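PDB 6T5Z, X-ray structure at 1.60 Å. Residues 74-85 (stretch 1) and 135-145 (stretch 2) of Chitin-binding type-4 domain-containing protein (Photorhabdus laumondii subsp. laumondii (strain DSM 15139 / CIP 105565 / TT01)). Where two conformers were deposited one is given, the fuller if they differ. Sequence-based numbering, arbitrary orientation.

Stretch 1 (74-85) PITAGEIEFQWE
Stretch 2, residues 135-145: INKCTLPEGYQ

The strongest polar contact between side chains is the salt bridge from Lys-137 to Glu-81, in which Lys-137 NZ donates to Glu-81 OE2 at 2.8 Å. The two residues face each other across neighbouring antiparallel strands, 79-85 and 135-139, whose N-to-C directions lie 152° apart. They form a non-hydrogen-bonded pair with CA atoms 4.6 Å apart, so their side chains leave the same face of the sheet side by side. Glu-81 is m, t with chi3 near -7°; Lys-137 is m, t, t, m, and its last torsion of -81° turns the ammonium group to the carboxylate. Long, charged side chains suit this exposed face, where they can meet while remaining open to solvent.

The backbone ladder sets the register. Ile-80 pairs with Cys-138 and Phe-82 with Asn-136 as hydrogen-bonded pairs, with CA separations of 5.3 and 5.2 Å. Ile-80 N donates to Cys-138 O at 3.0 Å, and Cys-138 N returns a bond to Ile-80 O at 2.8 Å, the latter bent to 146°. Phe-82 N reaches Asn-136 O at 3.0 Å, and Asn-136 N reaches Phe-82 O at 2.8 Å. One further bond, from Leu-140 N to Gly-78 O at 2.9 Å, is almost straight at 177° and extends the ladder beyond the strands. Between these rungs, CA-H...O contacts join Glu-79 CA to Cys-138 O and Glu-81 CA to Asn-136 O, both at 3.4 Å; just past the last rung, Ile-135 CA makes another to Phe-82 O at 3.2 Å. Backbone angles are extended throughout the paired strands. Gly-78, at phi/psi 120/-141, is the exception next to them: a CB there would jam against the preceding carbonyl oxygen, so glycine fits.

On the face carrying the salt bridge, Glu-79 (m, t) lies opposite Thr-139 (m), with CA atoms 4.2 Å apart. A water binds Thr-139 OG1 at 3.1 Å and donates a weak hydrogen bond to Glu-79 OE2 at 3.3 Å. At the other end, Gln-83 (t, t) pairs with Ile-135 (m, t), and Gln-83 OE1 approaches Ile-135 CD1 to 3.9 Å. Ile-135 CG2 also lies 3.7 Å from Glu-81 OE1.

The other face carries Ile-80, Phe-82, Asn-136 and Cys-138. Phe-82 (m, chi2 94°) presents its ring edge to the sulfur: Phe-82 CD1 is 3.7 Å from Cys-138 SG. Cys-138 (m) is also covalently bonded elsewhere in the structure. Ile-80 (t, t) places CG2 4.0 Å from both Cys-138 CB and Leu-140 CG, a compact apolar cluster suited to branched and small side chains. Leu-140 (m, t) points toward the first stretch; its CD1 lies 4.1 Å from Ile-75 CD1 and 3.9 Å from Ala-77 CA. Buried Asn-136 (m, chi2 126°) has its amide satisfied elsewhere in the structure, while its OD1 packs 3.8 Å from Trp-84 CD1.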

# COMPACT_ATOMS: atom_id res chain seq x y z
N PRO A 74 13.43 -5.90 0.74
CA PRO A 74 14.33 -5.61 1.86
C PRO A 74 14.56 -4.11 2.00
O PRO A 74 14.93 -3.43 1.03
CB PRO A 74 15.62 -6.34 1.50
CG PRO A 74 15.57 -6.52 0.00
CD PRO A 74 14.12 -6.57 -0.39
N ILE A 75 14.37 -3.59 3.21
CA ILE A 75 14.59 -2.18 3.50
C ILE A 75 15.24 -2.05 4.87
O ILE A 75 15.10 -2.91 5.74
CB ILE A 75 13.28 -1.35 3.44
CG1 ILE A 75 12.24 -1.91 4.39
CG2 ILE A 75 12.72 -1.30 2.03
CD1 ILE A 75 11.02 -1.00 4.55
N THR A 76 15.99 -0.97 5.05
CA THR A 76 16.59 -0.66 6.34
C THR A 76 15.76 0.40 7.04
O THR A 76 15.29 1.36 6.41
CB THR A 76 18.04 -0.19 6.19
OG1 THR A 76 18.82 -1.24 5.60
CG2 THR A 76 18.64 0.16 7.54
N ALA A 77 15.56 0.22 8.34
CA ALA A 77 14.77 1.15 9.12
C ALA A 77 15.34 2.56 9.03
O ALA A 77 16.55 2.76 8.87
CB ALA A 77 14.69 0.71 10.59
N GLY A 78 14.45 3.54 9.12
CA GLY A 78 14.81 4.94 9.01
C GLY A 78 14.09 5.59 7.85
O GLY A 78 12.92 5.30 7.58
N GLU A 79 14.81 6.46 7.15
CA GLU A 79 14.21 7.17 6.04
C GLU A 79 13.85 6.20 4.91
O GLU A 79 14.54 5.20 4.67
CB GLU A 79 15.17 8.26 5.55
CG GLU A 79 15.31 9.39 6.57
CD GLU A 79 16.16 10.55 6.08
OE1 GLU A 79 16.87 10.38 5.06
OE2 GLU A 79 16.11 11.62 6.71
N ILE A 80 12.74 6.50 4.24
CA ILE A 80 12.22 5.68 3.14
C ILE A 80 11.46 6.60 2.20
O ILE A 80 10.81 7.55 2.63
CB ILE A 80 11.33 4.54 3.68
CG1 ILE A 80 10.78 3.67 2.56
CG2 ILE A 80 10.18 5.09 4.52
CD1 ILE A 80 10.18 2.34 3.07
N GLU A 81 11.56 6.32 0.90
CA GLU A 81 10.86 7.06 -0.13
C GLU A 81 9.91 6.11 -0.86
O GLU A 81 10.31 5.00 -1.23
CB GLU A 81 11.83 7.67 -1.16
CG GLU A 81 12.74 8.75 -0.60
CD GLU A 81 13.49 9.48 -1.70
OE1 GLU A 81 13.40 9.05 -2.87
OE2 GLU A 81 14.16 10.48 -1.40
N PHE A 82 8.69 6.57 -1.10
CA PHE A 82 7.70 5.84 -1.88
C PHE A 82 7.48 6.54 -3.21
O PHE A 82 7.26 7.75 -3.25
CB PHE A 82 6.37 5.74 -1.11
CG PHE A 82 6.51 5.06 0.22
CD1 PHE A 82 6.71 5.81 1.37
CD2 PHE A 82 6.46 3.68 0.33
CE1 PHE A 82 6.83 5.21 2.59
CE2 PHE A 82 6.59 3.06 1.56
CZ PHE A 82 6.77 3.84 2.70
N GLN A 83 7.51 5.78 -4.29
CA GLN A 83 7.30 6.31 -5.64
C GLN A 83 6.01 5.73 -6.21
O GLN A 83 5.87 4.50 -6.32
CB GLN A 83 8.47 5.98 -6.56
CG GLN A 83 8.33 6.56 -7.96
CD GLN A 83 9.55 6.28 -8.81
OE1 GLN A 83 10.40 7.15 -9.02
NE2 GLN A 83 9.67 5.03 -9.29
N TRP A 84 5.10 6.62 -6.61
CA TRP A 84 3.88 6.26 -7.32
C TRP A 84 4.04 6.53 -8.81
O TRP A 84 4.54 7.59 -9.20
CB TRP A 84 2.68 7.05 -6.81
CG TRP A 84 2.12 6.68 -5.46
CD1 TRP A 84 2.64 6.98 -4.24
CD2 TRP A 84 0.90 5.97 -5.21
NE1 TRP A 84 1.82 6.50 -3.24
CE2 TRP A 84 0.75 5.88 -3.82
CE3 TRP A 84 -0.08 5.40 -6.04
CZ2 TRP A 84 -0.33 5.22 -3.23
CZ3 TRP A 84 -1.16 4.76 -5.45
CH2 TRP A 84 -1.27 4.67 -4.06
N GLU A 85 3.56 5.59 -9.64
CA GLU A 85 3.34 5.79 -11.07
C GLU A 85 1.87 6.13 -11.24
O GLU A 85 0.98 5.32 -10.94
CB GLU A 85 3.72 4.53 -11.87
CG GLU A 85 5.15 4.06 -11.64
CD GLU A 85 6.19 4.89 -12.39
OE1 GLU A 85 5.81 5.81 -13.12
OE2 GLU A 85 7.40 4.60 -12.25
N ILE A 135 6.91 11.18 -5.69
CA ILE A 135 7.75 10.62 -4.64
C ILE A 135 7.40 11.26 -3.31
O ILE A 135 7.38 12.49 -3.19
CB ILE A 135 9.25 10.79 -4.95
CG1 ILE A 135 9.68 9.86 -6.10
CG2 ILE A 135 10.08 10.52 -3.72
CD1 ILE A 135 11.16 9.92 -6.43
N ASN A 136 7.13 10.43 -2.30
CA ASN A 136 6.86 10.89 -0.94
C ASN A 136 8.02 10.46 -0.04
O ASN A 136 8.32 9.27 0.06
CB ASN A 136 5.56 10.32 -0.39
CG ASN A 136 4.37 10.59 -1.30
OD1 ASN A 136 3.66 9.66 -1.70
ND2 ASN A 136 4.14 11.86 -1.62
N LYS A 137 8.64 11.42 0.64
CA LYS A 137 9.73 11.14 1.56
C LYS A 137 9.18 10.96 2.97
O LYS A 137 8.42 11.80 3.47
CB LYS A 137 10.76 12.27 1.53
CG LYS A 137 11.47 12.46 0.20
CD LYS A 137 12.40 13.67 0.29
CE LYS A 137 12.98 14.08 -1.05
NZ LYS A 137 14.14 13.24 -1.43
N CYS A 138 9.58 9.86 3.62
CA CYS A 138 9.01 9.46 4.89
C CYS A 138 10.10 8.95 5.82
O CYS A 138 11.26 8.78 5.43
CB CYS A 138 7.94 8.37 4.71
SG CYS A 138 6.59 8.80 3.61
N THR A 139 9.71 8.70 7.07
CA THR A 139 10.59 8.09 8.06
C THR A 139 9.79 7.02 8.79
O THR A 139 8.68 7.29 9.24
CB THR A 139 11.14 9.11 9.06
OG1 THR A 139 11.79 10.17 8.35
CG2 THR A 139 12.16 8.45 9.99
N LEU A 140 10.35 5.82 8.88
CA LEU A 140 9.69 4.73 9.58
C LEU A 140 9.67 4.99 11.09
O LEU A 140 10.54 5.70 11.61
CB LEU A 140 10.39 3.40 9.30
CG LEU A 140 10.21 2.87 7.88
CD1 LEU A 140 11.23 1.77 7.58
CD2 LEU A 140 8.80 2.32 7.76
N PRO A 141 8.69 4.45 11.81
CA PRO A 141 8.68 4.60 13.27
C PRO A 141 9.86 3.87 13.88
O PRO A 141 10.44 2.96 13.28
CB PRO A 141 7.35 3.97 13.70
CG PRO A 141 6.54 3.85 12.46
CD PRO A 141 7.52 3.68 11.34
N GLU A 142 10.21 4.27 15.10
CA GLU A 142 11.36 3.66 15.75
C GLU A 142 11.04 2.24 16.19
O GLU A 142 9.89 1.88 16.46
CB GLU A 142 11.81 4.49 16.95
CG GLU A 142 12.28 5.89 16.58
N GLY A 143 12.09 1.41 16.25
CA GLY A 143 11.95 0.08 16.78
C GLY A 143 11.40 -0.95 15.83
O GLY A 143 11.01 -2.04 16.26
N TYR A 144 11.35 -0.65 14.54
CA TYR A 144 10.78 -1.59 13.59
C TYR A 144 11.85 -2.49 13.00
O TYR A 144 12.96 -2.06 12.67
CB TYR A 144 10.03 -0.88 12.48
CG TYR A 144 8.56 -0.76 12.81
CD1 TYR A 144 7.62 -1.59 12.21
CD2 TYR A 144 8.13 0.14 13.79
CE1 TYR A 144 6.27 -1.49 12.52
CE2 TYR A 144 6.78 0.24 14.11
CZ TYR A 144 5.86 -0.58 13.48
OH TYR A 144 4.53 -0.47 13.80
N GLN A 145 11.50 -3.77 12.89
CA GLN A 145 12.33 -4.74 12.21
C GLN A 145 11.44 -5.91 11.84
O GLN A 145 10.33 -6.06 12.37
CB GLN A 145 13.51 -5.19 13.07
CG GLN A 145 13.10 -5.71 14.43
CD GLN A 145 14.27 -5.82 15.39
OE1 GLN A 145 14.88 -4.81 15.76
NE2 GLN A 145 14.59 -7.04 15.80
O HOH W 1 14.40 11.22 9.54